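Local coordinates for tryptophan synthase alpha chain (Aquifex aeolicus, PDB 2EKC), which probably cleaves indoleglycerol phosphate to indole and glyceraldehyde 3-phosphate, the aldol step of the last stage of tryptophan biosynthesis, at residues A18-P28 / V231-G242; L48-D56 / A71-V81. All coordinates share one frame; numbering follows the deposited sequence.

Contact 1 (A18-P28 / V231-G242)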
loop_
_atom_site.group_PDB
_atom_site.type_symbol
_atom_site.label_atom_id
_atom_site.label_comp_id
_atom_site.label_asym_id
_atom_site.label_seq_id
_atom_site.Cartn_x
_atom_site.Cartn_y
_atom_site.Cartn_z
ATOM N N ALA A 18 6.582 -5.411 -8.962
ATOM C CA ALA A 18 6.383 -5.486 -7.522
ATOM C C ALA A 18 5.022 -6.019 -7.106
ATOM O O ALA A 18 4.015 -5.766 -7.763
ATOM C CB ALA A 18 6.591 -4.107 -6.902
ATOM N N LEU A 19 5.007 -6.782 -6.018
ATOM C CA LEU A 19 3.759 -7.279 -5.460
ATOM C C LEU A 19 3.597 -6.481 -4.173
ATOM O O LEU A 19 4.452 -6.545 -3.284
ATOM C CB LEU A 19 3.824 -8.768 -5.116
ATOM C CG LEU A 19 2.631 -9.220 -4.252
ATOM C CD1 LEU A 19 1.319 -8.888 -4.959
ATOM C CD2 LEU A 19 2.717 -10.708 -3.965
ATOM N N VAL A 20 2.526 -5.702 -4.095
ATOM C CA VAL A 20 2.244 -4.895 -2.914
ATOM C C VAL A 20 1.112 -5.597 -2.172
ATOM O O VAL A 20 0.013 -5.723 -2.705
ATOM C CB VAL A 20 1.791 -3.477 -3.322
ATOM C CG1 VAL A 20 1.504 -2.644 -2.093
ATOM C CG2 VAL A 20 2.863 -2.817 -4.170
ATOM N N SER A 21 1.383 -6.068 -0.956
ATOM C CA SER A 21 0.376 -6.774 -0.170
ATOM C C SER A 21 -0.191 -5.895 0.932
ATOM O O SER A 21 0.548 -5.233 1.668
ATOM C CB SER A 21 0.970 -8.048 0.437
ATOM O OG SER A 21 1.458 -8.897 -0.585
ATOM N N TYR A 22 -1.512 -5.912 1.045
ATOM C CA TYR A 22 -2.220 -5.105 2.021
ATOM C C TYR A 22 -2.973 -5.972 3.027
ATOM O O TYR A 22 -3.812 -6.794 2.650
ATOM C CB TYR A 22 -3.165 -4.167 1.248
ATOM C CG TYR A 22 -4.111 -3.298 2.051
ATOM C CD1 TYR A 22 -3.759 -2.789 3.300
ATOM C CD2 TYR A 22 -5.357 -2.945 1.524
ATOM C CE1 TYR A 22 -4.630 -1.951 4.009
ATOM C CE2 TYR A 22 -6.231 -2.109 2.219
ATOM C CZ TYR A 22 -5.863 -1.618 3.460
ATOM O OH TYR A 22 -6.739 -0.806 4.148
ATOM N N LEU A 23 -2.644 -5.799 4.307
ATOM C CA LEU A 23 -3.291 -6.527 5.398
ATOM C C LEU A 23 -3.627 -5.521 6.496
ATOM O O LEU A 23 -3.005 -4.462 6.580
ATOM C CB LEU A 23 -2.366 -7.618 5.965
ATOM C CG LEU A 23 -2.179 -8.912 5.163
ATOM C CD1 LEU A 23 -1.118 -9.781 5.837
ATOM C CD2 LEU A 23 -3.502 -9.658 5.080
ATOM N N MET A 24 -4.604 -5.855 7.332
ATOM C CA MET A 24 -5.041 -4.975 8.418
ATOM C C MET A 24 -4.511 -5.417 9.779
ATOM O O MET A 24 -4.634 -6.581 10.148
ATOM C CB MET A 24 -6.574 -4.938 8.465
ATOM C CG MET A 24 -7.152 -4.035 9.549
ATOM S SD MET A 24 -6.981 -2.287 9.133
ATOM C CE MET A 24 -8.062 -2.201 7.726
ATOM N N VAL A 25 -3.927 -4.487 10.529
ATOM C CA VAL A 25 -3.412 -4.819 11.852
ATOM C C VAL A 25 -4.587 -5.101 12.776
ATOM O O VAL A 25 -5.505 -4.292 12.870
ATOM C CB VAL A 25 -2.603 -3.662 12.478
ATOM C CG1 VAL A 25 -2.154 -4.062 13.884
ATOM C CG2 VAL A 25 -1.393 -3.324 11.612
ATOM N N GLY A 26 -4.565 -6.252 13.442
ATOM C CA GLY A 26 -5.637 -6.584 14.363
ATOM C C GLY A 26 -6.777 -7.425 13.814
ATOM O O GLY A 26 -7.721 -7.726 14.542
ATOM N N TYR A 27 -6.709 -7.802 12.541
ATOM C CA TYR A 27 -7.765 -8.623 11.941
ATOM C C TYR A 27 -7.231 -9.981 11.516
ATOM O O TYR A 27 -6.261 -10.057 10.765
ATOM C CB TYR A 27 -8.361 -7.942 10.705
ATOM C CG TYR A 27 -9.405 -8.798 10.020
ATOM C CD1 TYR A 27 -10.671 -8.973 10.585
ATOM C CD2 TYR A 27 -9.116 -9.468 8.831
ATOM C CE1 TYR A 27 -11.627 -9.799 9.983
ATOM C CE2 TYR A 27 -10.064 -10.300 8.217
ATOM C CZ TYR A 27 -11.316 -10.459 8.801
ATOM O OH TYR A 27 -12.249 -11.278 8.207
ATOM N N PRO A 28 -7.877 -11.074 11.957
ATOM C CA PRO A 28 -9.060 -11.135 12.821
ATOM C C PRO A 28 -8.748 -10.809 14.283
ATOM O O PRO A 28 -9.657 -10.628 15.091
ATOM C CB PRO A 28 -9.555 -12.565 12.620
ATOM C CG PRO A 28 -8.290 -13.320 12.380
ATOM C CD PRO A 28 -7.555 -12.412 11.429
ATOM N N VAL A 231 1.564 -4.478 -8.737
ATOM C CA VAL A 231 0.144 -4.655 -8.473
ATOM C C VAL A 231 -0.108 -4.716 -6.972
ATOM O O VAL A 231 0.717 -5.223 -6.207
ATOM C CB VAL A 231 -0.394 -5.942 -9.126
ATOM C CG1 VAL A 231 -0.156 -5.894 -10.626
ATOM C CG2 VAL A 231 0.277 -7.155 -8.521
ATOM N N VAL A 232 -1.255 -4.193 -6.561
ATOM C CA VAL A 232 -1.634 -4.176 -5.160
ATOM C C VAL A 232 -2.754 -5.180 -4.925
ATOM O O VAL A 232 -3.760 -5.179 -5.639
ATOM C CB VAL A 232 -2.124 -2.772 -4.747
ATOM C CG1 VAL A 232 -2.387 -2.728 -3.250
ATOM C CG2 VAL A 232 -1.089 -1.728 -5.153
ATOM N N VAL A 233 -2.564 -6.048 -3.935
ATOM C CA VAL A 233 -3.559 -7.061 -3.585
ATOM C C VAL A 233 -3.898 -6.860 -2.114
ATOM O O VAL A 233 -3.002 -6.746 -1.284
ATOM C CB VAL A 233 -2.999 -8.483 -3.780
ATOM C CG1 VAL A 233 -4.069 -9.520 -3.466
ATOM C CG2 VAL A 233 -2.493 -8.638 -5.209
ATOM N N GLY A 234 -5.188 -6.810 -1.799
ATOM C CA GLY A 234 -5.603 -6.609 -0.424
ATOM C C GLY A 234 -6.776 -7.470 0.013
ATOM O O GLY A 234 -6.611 -8.364 0.843
ATOM N N SER A 235 -7.957 -7.222 -0.550
ATOM C CA SER A 235 -9.139 -7.982 -0.159
ATOM C C SER A 235 -8.948 -9.491 -0.201
ATOM O O SER A 235 -9.357 -10.189 0.725
ATOM C CB SER A 235 -10.348 -7.580 -1.012
ATOM O OG SER A 235 -10.097 -7.790 -2.392
ATOM N N ALA A 236 -8.323 -10.000 -1.258
ATOM C CA ALA A 236 -8.106 -11.440 -1.375
ATOM C C ALA A 236 -7.267 -11.985 -0.221
ATOM O O ALA A 236 -7.488 -13.104 0.245
ATOM C CB ALA A 236 -7.437 -11.764 -2.704
ATOM N N LEU A 237 -6.299 -11.198 0.236
ATOM C CA LEU A 237 -5.448 -11.630 1.336
ATOM C C LEU A 237 -6.218 -11.566 2.651
ATOM O O LEU A 237 -6.156 -12.490 3.465
ATOM C CB LEU A 237 -4.197 -10.746 1.428
ATOM C CG LEU A 237 -3.357 -10.579 0.155
ATOM C CD1 LEU A 237 -2.144 -9.735 0.482
ATOM C CD2 LEU A 237 -2.925 -11.946 -0.399
ATOM N N VAL A 238 -6.946 -10.472 2.847
ATOM C CA VAL A 238 -7.719 -10.257 4.065
ATOM C C VAL A 238 -8.741 -11.370 4.300
ATOM O O VAL A 238 -8.911 -11.840 5.428
ATOM C CB VAL A 238 -8.420 -8.876 4.013
ATOM C CG1 VAL A 238 -9.385 -8.713 5.173
ATOM C CG2 VAL A 238 -7.371 -7.787 4.050
ATOM N N LYS A 239 -9.401 -11.800 3.229
ATOM C CA LYS A 239 -10.397 -12.869 3.303
ATOM C C LYS A 239 -9.804 -14.129 3.939
ATOM O O LYS A 239 -10.387 -14.715 4.859
ATOM C CB LYS A 239 -10.899 -13.190 1.893
ATOM C CG LYS A 239 -11.783 -14.420 1.799
ATOM C CD LYS A 239 -12.296 -14.601 0.375
ATOM C CE LYS A 239 -13.102 -15.884 0.247
ATOM N NZ LYS A 239 -13.890 -15.929 -1.014
ATOM N N LEU A 240 -8.641 -14.539 3.446
ATOM C CA LEU A 240 -7.967 -15.726 3.960
ATOM C C LEU A 240 -7.539 -15.528 5.407
ATOM O O LEU A 240 -7.654 -16.436 6.229
ATOM C CB LEU A 240 -6.754 -16.054 3.087
ATOM C CG LEU A 240 -7.119 -16.507 1.671
ATOM C CD1 LEU A 240 -5.859 -16.709 0.846
ATOM C CD2 LEU A 240 -7.941 -17.801 1.749
ATOM N N ALA A 241 -7.045 -14.337 5.719
ATOM C CA ALA A 241 -6.625 -14.029 7.080
ATOM C C ALA A 241 -7.809 -14.140 8.043
ATOM O O ALA A 241 -7.647 -14.552 9.196
ATOM C CB ALA A 241 -6.028 -12.627 7.136
ATOM N N GLY A 242 -8.998 -13.784 7.563
ATOM C CA GLY A 242 -10.193 -13.848 8.387
ATOM C C GLY A 242 -10.503 -15.224 8.956
ATOM O O GLY A 242 -11.085 -15.334 10.036
#
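Strands 18-24 and 231-233 run parallel, their axes 24° apart, and pair Leu19 with Val231, Val20 with Val232 and Ser21 with Val233. Four backbone hydrogen bonds join them: Val231 N to Ala18 O, Val20 N to Val231 O, Val233 N to Val20 O and Tyr22 N to Val233 O. All are 2.8 to 2.9 Å long. After Gly234, the N-cap, helix 235-242 continues beside the end of strand 18-24.

Side chains alternate across the sheet. Val20 and Val232 share one face, with Val20 CB 3.8 Å from Val232 CG2. On the other face Leu19 CD1 reaches Val233 CG2 at 3.8 Å, and Leu237 CD1 lies 3.5 Å from Ser21 CB. The Ser21 hydroxyl is hydrogen-bonded to Thr45. Leu23 crosses Leu237 at about a right angle, its CD2 against Leu237 CB.

Tyr22 CB sits 3.8 Å from Gly234 CA. With CG anti to the backbone N (chi1 175°), the Tyr22 ring leads away from helix 235-242 and packs near Glu49 and Asp60, the predicted proton acceptors.

Past the turn, the Tyr27 ring meets Val238 and Gly242. Val238 O lies in the ring plane at the CE2 edge, 3.4 Å from CE2, and Val238 CG1 touches the same atom. Tyr27 OH is 3.3 Å from Gly242 CA. Cutting Tyr27 back to an alanine is likely to strip Val238 CG1 and Gly242 CA of their aromatic cover and open a gap beside them. The cis-proline Pro28 follows, with CD against Ala241 O.

Backbone bonds thus close the TIM barrel between its first and last strands, while apolar contacts hold the following helix against the first strand and its loop.

Contact 2 (L48-D56 / A71-V81)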
loop_
_atom_site.group_PDB
_atom_site.type_symbol
_atom_site.label_atom_id
_atom_site.label_comp_id
_atom_site.label_asym_id
_atom_site.label_seq_id
_atom_site.Cartn_x
_atom_site.Cartn_y
_atom_site.Cartn_z
ATOM N N LEU A 48 4.987 -3.613 1.452
ATOM C CA LEU A 48 3.903 -3.894 2.377
ATOM C C LEU A 48 3.030 -2.685 2.673
ATOM O O LEU A 48 3.538 -1.585 2.881
ATOM C CB LEU A 48 4.486 -4.427 3.690
ATOM C CG LEU A 48 3.503 -4.942 4.737
ATOM C CD1 LEU A 48 2.822 -6.197 4.200
ATOM C CD2 LEU A 48 4.238 -5.246 6.035
ATOM N N GLU A 49 1.712 -2.883 2.664
ATOM C CA GLU A 49 0.788 -1.813 3.017
ATOM C C GLU A 49 0.210 -2.255 4.359
ATOM O O GLU A 49 -0.418 -3.316 4.457
ATOM C CB GLU A 49 -0.349 -1.659 2.006
ATOM C CG GLU A 49 0.076 -1.326 0.593
ATOM C CD GLU A 49 -1.100 -0.864 -0.254
ATOM O OE1 GLU A 49 -2.219 -1.373 -0.038
ATOM O OE2 GLU A 49 -0.903 -0.000 -1.136
ATOM N N ILE A 50 0.431 -1.443 5.384
ATOM C CA ILE A 50 -0.033 -1.744 6.734
ATOM C C ILE A 50 -1.312 -0.982 7.049
ATOM O O ILE A 50 -1.305 0.247 7.110
ATOM C CB ILE A 50 1.061 -1.363 7.764
ATOM C CG1 ILE A 50 2.372 -2.079 7.409
ATOM C CG2 ILE A 50 0.604 -1.722 9.172
ATOM C CD1 ILE A 50 3.557 -1.757 8.348
ATOM N N GLY A 51 -2.409 -1.713 7.249
ATOM C CA GLY A 51 -3.686 -1.077 7.533
ATOM C C GLY A 51 -3.868 -0.585 8.961
ATOM O O GLY A 51 -3.709 -1.347 9.910
ATOM N N PHE A 52 -4.211 0.695 9.095
ATOM C CA PHE A 52 -4.435 1.360 10.387
ATOM C C PHE A 52 -5.959 1.450 10.550
ATOM O O PHE A 52 -6.607 2.278 9.914
ATOM C CB PHE A 52 -3.779 2.755 10.330
ATOM C CG PHE A 52 -4.040 3.637 11.532
ATOM C CD1 PHE A 52 -4.535 3.122 12.725
ATOM C CD2 PHE A 52 -3.740 5.000 11.467
ATOM C CE1 PHE A 52 -4.730 3.948 13.840
ATOM C CE2 PHE A 52 -3.929 5.838 12.572
ATOM C CZ PHE A 52 -4.425 5.311 13.762
ATOM N N PRO A 53 -6.550 0.587 11.398
ATOM C CA PRO A 53 -8.003 0.567 11.629
ATOM C C PRO A 53 -8.624 1.945 11.853
ATOM O O PRO A 53 -8.149 2.715 12.686
ATOM C CB PRO A 53 -8.146 -0.335 12.851
ATOM C CG PRO A 53 -6.979 -1.275 12.708
ATOM C CD PRO A 53 -5.869 -0.334 12.323
ATOM N N PHE A 54 -9.695 2.238 11.116
ATOM C CA PHE A 54 -10.379 3.525 11.218
ATOM C C PHE A 54 -11.890 3.335 11.395
ATOM O O PHE A 54 -12.481 2.402 10.845
ATOM C CB PHE A 54 -10.082 4.365 9.967
ATOM C CG PHE A 54 -10.651 5.757 10.016
ATOM C CD1 PHE A 54 -10.396 6.590 11.100
ATOM C CD2 PHE A 54 -11.435 6.239 8.970
ATOM C CE1 PHE A 54 -10.913 7.889 11.142
ATOM C CE2 PHE A 54 -11.956 7.537 9.001
ATOM C CZ PHE A 54 -11.695 8.360 10.089
ATOM N N SER A 55 -12.515 4.233 12.152
ATOM C CA SER A 55 -13.949 4.145 12.436
ATOM C C SER A 55 -14.897 4.455 11.277
ATOM O O SER A 55 -16.085 4.127 11.350
ATOM C CB SER A 55 -14.300 5.070 13.605
ATOM O OG SER A 55 -14.124 6.423 13.224
ATOM N N ASP A 56 -14.396 5.082 10.214
ATOM C CA ASP A 56 -15.253 5.422 9.081
ATOM C C ASP A 56 -14.517 5.286 7.751
ATOM O O ASP A 56 -14.320 6.272 7.026
ATOM C CB ASP A 56 -15.788 6.851 9.251
ATOM C CG ASP A 56 -16.939 7.157 8.309
ATOM O OD1 ASP A 56 -17.706 6.221 7.992
ATOM O OD2 ASP A 56 -17.086 8.331 7.906
ATOM N N ALA A 71 -10.977 -5.051 13.929
ATOM C CA ALA A 71 -9.738 -4.588 14.548
ATOM C C ALA A 71 -10.011 -3.531 15.614
ATOM O O ALA A 71 -9.404 -3.549 16.676
ATOM C CB ALA A 71 -8.792 -4.027 13.489
ATOM N N LEU A 72 -10.925 -2.607 15.335
ATOM C CA LEU A 72 -11.241 -1.567 16.306
ATOM C C LEU A 72 -11.899 -2.158 17.545
ATOM O O LEU A 72 -11.650 -1.705 18.662
ATOM C CB LEU A 72 -12.153 -0.503 15.691
ATOM C CG LEU A 72 -11.481 0.501 14.752
ATOM C CD1 LEU A 72 -12.506 1.534 14.313
ATOM C CD2 LEU A 72 -10.311 1.188 15.460
ATOM N N LYS A 73 -12.742 -3.169 17.352
ATOM C CA LYS A 73 -13.393 -3.794 18.489
ATOM C C LYS A 73 -12.383 -4.612 19.286
ATOM O O LYS A 73 -12.599 -4.886 20.462
ATOM C CB LYS A 73 -14.581 -4.647 18.033
ATOM C CG LYS A 73 -15.680 -3.797 17.410
ATOM C CD LYS A 73 -17.064 -4.411 17.545
ATOM C CE LYS A 73 -17.169 -5.735 16.827
ATOM N NZ LYS A 73 -18.571 -6.241 16.856
ATOM N N ASN A 74 -11.280 -5.003 18.648
ATOM C CA ASN A 74 -10.234 -5.737 19.357
ATOM C C ASN A 74 -9.369 -4.727 20.127
ATOM O O ASN A 74 -8.477 -5.112 20.878
ATOM C CB ASN A 74 -9.339 -6.536 18.399
ATOM C CG ASN A 74 -10.032 -7.759 17.824
ATOM O OD1 ASN A 74 -10.883 -8.369 18.469
ATOM N ND2 ASN A 74 -9.653 -8.135 16.609
ATOM N N GLY A 75 -9.635 -3.436 19.921
ATOM C CA GLY A 75 -8.887 -2.397 20.615
ATOM C C GLY A 75 -7.572 -1.969 19.986
ATOM O O GLY A 75 -6.698 -1.433 20.670
ATOM N N ILE A 76 -7.420 -2.199 18.686
ATOM C CA ILE A 76 -6.193 -1.827 17.999
ATOM C C ILE A 76 -6.043 -0.310 17.925
ATOM O O ILE A 76 -6.948 0.395 17.475
ATOM C CB ILE A 76 -6.162 -2.413 16.577
ATOM C CG1 ILE A 76 -6.196 -3.944 16.652
ATOM C CG2 ILE A 76 -4.919 -1.927 15.838
ATOM C CD1 ILE A 76 -5.012 -4.563 17.393
ATOM N N ARG A 77 -4.886 0.173 18.372
ATOM C CA ARG A 77 -4.565 1.599 18.399
ATOM C C ARG A 77 -3.421 1.894 17.445
ATOM O O ARG A 77 -2.772 0.981 16.941
ATOM C CB ARG A 77 -4.095 2.013 19.793
ATOM C CG ARG A 77 -4.966 1.578 20.955
ATOM C CD ARG A 77 -4.146 1.647 22.242
ATOM N NE ARG A 77 -3.040 0.690 22.211
ATOM C CZ ARG A 77 -1.997 0.711 23.039
ATOM N NH1 ARG A 77 -1.899 1.648 23.973
ATOM N NH2 ARG A 77 -1.052 -0.217 22.940
ATOM N N PHE A 78 -3.159 3.179 17.228
ATOM C CA PHE A 78 -2.058 3.595 16.373
ATOM C C PHE A 78 -0.770 3.015 16.966
ATOM O O PHE A 78 0.124 2.590 16.237
ATOM C CB PHE A 78 -1.987 5.126 16.328
ATOM C CG PHE A 78 -0.866 5.666 15.479
ATOM C CD1 PHE A 78 -0.656 5.190 14.189
ATOM C CD2 PHE A 78 -0.044 6.681 15.962
ATOM C CE1 PHE A 78 0.357 5.716 13.388
ATOM C CE2 PHE A 78 0.972 7.217 15.171
ATOM C CZ PHE A 78 1.172 6.734 13.881
ATOM N N GLU A 79 -0.685 2.985 18.295
ATOM C CA GLU A 79 0.495 2.441 18.962
ATOM C C GLU A 79 0.720 0.971 18.616
ATOM O O GLU A 79 1.864 0.524 18.499
ATOM C CB GLU A 79 0.375 2.584 20.484
ATOM C CG GLU A 79 0.541 4.011 21.000
ATOM C CD GLU A 79 -0.729 4.833 20.905
ATOM O OE1 GLU A 79 -1.747 4.308 20.412
ATOM O OE2 GLU A 79 -0.714 6.005 21.337
ATOM N N ASP A 80 -0.364 0.215 18.466
ATOM C CA ASP A 80 -0.247 -1.207 18.139
ATOM C C ASP A 80 0.203 -1.360 16.691
ATOM O O ASP A 80 0.966 -2.269 16.356
ATOM C CB ASP A 80 -1.588 -1.921 18.342
ATOM C CG ASP A 80 -2.095 -1.817 19.773
ATOM O OD1 ASP A 80 -1.394 -2.281 20.697
ATOM O OD2 ASP A 80 -3.197 -1.266 19.972
ATOM N N VAL A 81 -0.274 -0.464 15.835
ATOM C CA VAL A 81 0.096 -0.494 14.430
ATOM C C VAL A 81 1.595 -0.293 14.267
ATOM O O VAL A 81 2.242 -1.014 13.508
ATOM C CB VAL A 81 -0.636 0.604 13.626
ATOM C CG1 VAL A 81 -0.081 0.661 12.203
ATOM C CG2 VAL A 81 -2.138 0.311 13.592
HETATM O O HOH W 1 -6.640 1.933 15.164
#
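Phe52 has Phe78 CD1 over one face of its ring, 3.7 Å above the plane and offset toward the rim. The two rings are tilted by 34° and their centroids are 5.1 Å apart, an oblique pair. Phe52 CZ also meets Phe78 CB at 3.5 Å. The Phe52 CG atom is anti to the backbone N (chi1 174°), which carries the ring out to the start of helix 78-91. Val81 packs beside it, with CG2 near Phe52 CD1. Its other branch, CG1, lies 3.9 Å from Ile50 CG2.

Pro53 fills the space between the two helices. Its CG presses on Ala71 CB at 3.4 Å, closer than usual for two carbons, and also touches Ile76 CG2. Pro53 CB meets Leu72 CD2 at 3.7 Å. Leu72 CD1 extends further, to the backbone between Phe54 and Ser55.

One water donates to both Pro53 O and Ile76 O, and so bridges the two loops. Gly75, the first residue to leave helical angles after helix 62-73, makes a Schellman motif. Arg77 is the N-cap of the next helix. Its backbone N bonds to Asp80 OD2 at 2.7 Å, and its guanidinium grips the same carboxylate side-on through NE and NH2, in a salt bridge. These bonds probably help to hold the first turn of helix 78-91.

Phe54 stacks on Tyr102. Its backbone N is hydrogen-bonded to His68.

Here the second strand of the TIM barrel, which carries the predicted proton acceptor Glu49, runs into its beta-alpha loop, and the loop is packed on the helices that follow.

How the contacts relate
Both contacts are mostly buried, but contact 1 lies nearer the centre of the chain, and contact 2 has exposed residues at its margin. They share the barrel sheet, because strands 18-24 and 47-51 are neighbours. Ser21 O and Glu49 N probably hydrogen-bond between them, and Val20 and Tyr22 pack on Glu49. Asn74 of contact 2 also reaches Gly26 O in the loop of contact 1. Along the chain, contact 2 is nested inside the loop closed by contact 1. The chemistry differs with place. Contact 1 combines strand-to-strand backbone bonds with apolar helix packing; contact 2 has apolar side chains and a bridging water, without backbone bonds between its segments.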